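Local coordinates for acylneuraminate lyase (Mycoplasma synoviae, PDB 4N4P), which is a TIM-barrel protein of the dihydrodipicolinate synthetase family, at residues K156-K161 / K186-A191. Residues are numbered along the deposited sequence; the frame is centred on the assembly and turned at random.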
loop_
_atom_site.group_PDB
_atom_site.type_symbol
_atom_site.label_atom_id
_atom_site.label_comp_id
_atom_site.label_asym_id
_atom_site.label_seq_id
_atom_site.Cartn_x
_atom_site.Cartn_y
_atom_site.Cartn_z
ATOM N N LYS A 156 0.892 25.893 -1.314
ATOM C CA LYS A 156 -0.203 26.674 -0.751
ATOM C C LYS A 156 -0.133 26.728 0.782
ATOM O O LYS A 156 -0.428 27.764 1.384
ATOM C CB LYS A 156 -1.556 26.128 -1.194
ATOM C CG LYS A 156 -1.813 26.253 -2.702
ATOM C CD LYS A 156 -3.067 25.473 -3.082
ATOM C CE LYS A 156 -2.967 24.903 -4.503
ATOM N NZ LYS A 156 -3.751 23.612 -4.586
ATOM N N LEU A 157 0.270 25.618 1.406
ATOM C CA LEU A 157 0.461 25.612 2.853
ATOM C C LEU A 157 1.683 26.428 3.217
ATOM O O LEU A 157 1.668 27.161 4.197
ATOM C CB LEU A 157 0.575 24.176 3.412
ATOM C CG LEU A 157 -0.584 23.177 3.235
ATOM C CD1 LEU A 157 -0.130 21.769 3.722
ATOM C CD2 LEU A 157 -1.857 23.644 3.982
ATOM N N LEU A 158 2.746 26.316 2.411
ATOM C CA LEU A 158 4.001 27.047 2.675
ATOM C C LEU A 158 3.827 28.558 2.610
ATOM O O LEU A 158 4.639 29.300 3.167
ATOM C CB LEU A 158 5.095 26.621 1.673
ATOM C CG LEU A 158 5.641 25.204 1.881
ATOM C CD1 LEU A 158 6.545 24.731 0.719
ATOM C CD2 LEU A 158 6.386 25.153 3.216
ATOM N N GLU A 159 2.785 29.001 1.918
ATOM C CA GLU A 159 2.544 30.430 1.710
ATOM C C GLU A 159 1.761 31.094 2.834
ATOM O O GLU A 159 1.668 32.319 2.899
ATOM C CB GLU A 159 1.784 30.641 0.417
ATOM C CG GLU A 159 2.690 30.771 -0.771
ATOM C CD GLU A 159 1.923 30.647 -2.065
ATOM O OE1 GLU A 159 0.702 30.973 -2.093
ATOM O OE2 GLU A 159 2.554 30.214 -3.052
ATOM N N ILE A 160 1.217 30.284 3.731
ATOM C CA ILE A 160 0.456 30.801 4.875
ATOM C C ILE A 160 1.298 31.780 5.708
ATOM O O ILE A 160 2.508 31.600 5.872
ATOM C CB ILE A 160 -0.121 29.615 5.713
ATOM C CG1 ILE A 160 -1.231 28.929 4.907
ATOM C CG2 ILE A 160 -0.595 30.069 7.096
ATOM C CD1 ILE A 160 -1.655 27.516 5.415
ATOM N N LYS A 161 0.662 32.854 6.186
ATOM C CA LYS A 161 1.344 33.849 6.992
ATOM C C LYS A 161 2.207 33.206 8.092
ATOM O O LYS A 161 1.753 32.298 8.802
ATOM C CB LYS A 161 0.322 34.829 7.606
ATOM C CG LYS A 161 0.958 35.937 8.428
ATOM C CD LYS A 161 -0.114 36.834 9.081
ATOM C CE LYS A 161 0.497 38.124 9.604
ATOM N NZ LYS A 161 1.184 37.937 10.909
ATOM N N LYS A 186 12.350 28.737 1.092
ATOM C CA LYS A 186 11.690 28.177 2.248
ATOM C C LYS A 186 12.717 27.288 2.951
ATOM O O LYS A 186 13.656 26.773 2.315
ATOM C CB LYS A 186 10.418 27.393 1.889
ATOM C CG LYS A 186 9.272 28.255 1.334
ATOM C CD LYS A 186 8.628 29.128 2.420
ATOM C CE LYS A 186 7.634 30.098 1.782
ATOM N NZ LYS A 186 6.920 30.980 2.751
ATOM N N LEU A 187 12.559 27.156 4.261
ATOM C CA LEU A 187 13.464 26.371 5.070
ATOM C C LEU A 187 12.911 24.960 5.225
ATOM O O LEU A 187 11.788 24.789 5.654
ATOM C CB LEU A 187 13.650 27.013 6.442
ATOM C CG LEU A 187 14.481 26.229 7.475
ATOM C CD1 LEU A 187 15.950 26.103 7.002
ATOM C CD2 LEU A 187 14.412 26.937 8.790
ATOM N N PHE A 188 13.705 23.950 4.889
ATOM C CA PHE A 188 13.253 22.571 5.052
ATOM C C PHE A 188 14.185 21.929 6.057
ATOM O O PHE A 188 15.376 21.791 5.791
ATOM C CB PHE A 188 13.253 21.816 3.695
ATOM C CG PHE A 188 12.199 22.302 2.760
ATOM C CD1 PHE A 188 10.908 21.770 2.812
ATOM C CD2 PHE A 188 12.466 23.328 1.859
ATOM C CE1 PHE A 188 9.899 22.245 1.964
ATOM C CE2 PHE A 188 11.475 23.814 1.011
ATOM C CZ PHE A 188 10.187 23.271 1.057
ATOM N N MET A 189 13.636 21.567 7.220
ATOM C CA MET A 189 14.373 20.861 8.242
ATOM C C MET A 189 14.230 19.354 7.955
ATOM O O MET A 189 13.110 18.843 7.877
ATOM C CB MET A 189 13.859 21.266 9.631
ATOM C CG MET A 189 14.105 22.766 9.951
ATOM S SD MET A 189 15.854 23.216 10.021
ATOM C CE MET A 189 16.358 22.573 11.616
ATOM N N PHE A 190 15.347 18.668 7.730
ATOM C CA PHE A 190 15.299 17.277 7.262
ATOM C C PHE A 190 15.185 16.313 8.469
ATOM O O PHE A 190 16.031 16.322 9.358
ATOM C CB PHE A 190 16.529 16.980 6.410
ATOM C CG PHE A 190 16.433 15.705 5.643
ATOM C CD1 PHE A 190 15.740 15.656 4.431
ATOM C CD2 PHE A 190 17.010 14.540 6.140
ATOM C CE1 PHE A 190 15.629 14.459 3.722
ATOM C CE2 PHE A 190 16.930 13.337 5.430
ATOM C CZ PHE A 190 16.238 13.289 4.228
ATOM N N ALA A 191 14.133 15.499 8.494
ATOM C CA ALA A 191 13.791 14.741 9.693
ATOM C C ALA A 191 13.796 13.229 9.464
ATOM O O ALA A 191 13.088 12.487 10.140
ATOM C CB ALA A 191 12.460 15.212 10.282
#
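Lys186 reaches across to helix 151-158 and sets its ammonium group on the main-chain carbonyl of Leu158, with NZ 2.9 Å from O. The nitrogen does not lie in the plane of that carbonyl: it sits above it, 35° out, and the C=O...N angle is 144°. Getting there takes one bend in the lysine chain, at chi2 (-72°); beyond it CD, CE and NZ run on extended. The methylene next to the charge follows the same course, CE passing 3.4 Å from Leu158 O and its nearest approach to the leucine side chain being 4.3 Å, to CB. The same ammonium also donates to the carbonyl of Val163, so one charged group ties the segment 156-161 to the start of the next strand, 163-168.

Beside this polar link, the CB of Leu158 leaves the helix toward the strand, and its side chain meets Phe188. With CG beside the backbone N, it brings the CD1 methyl 3.9 Å from CZ, the far end of the ring, which it approaches obliquely; the two side chains cross at about a right angle. Tyr183 touches both, Leu158 also rests on Ile138 of strand 136-139, and Phe176, Leu179 and Met180 of helix 173-182 pack on the phenylalanine. The buried leucine and phenylalanine therefore belong to the apolar layer between the outer helices and the parallel strands, with 187-190 lying next to 163-168 in the sheet, an arrangement characteristic of the beta/alpha (TIM) barrel.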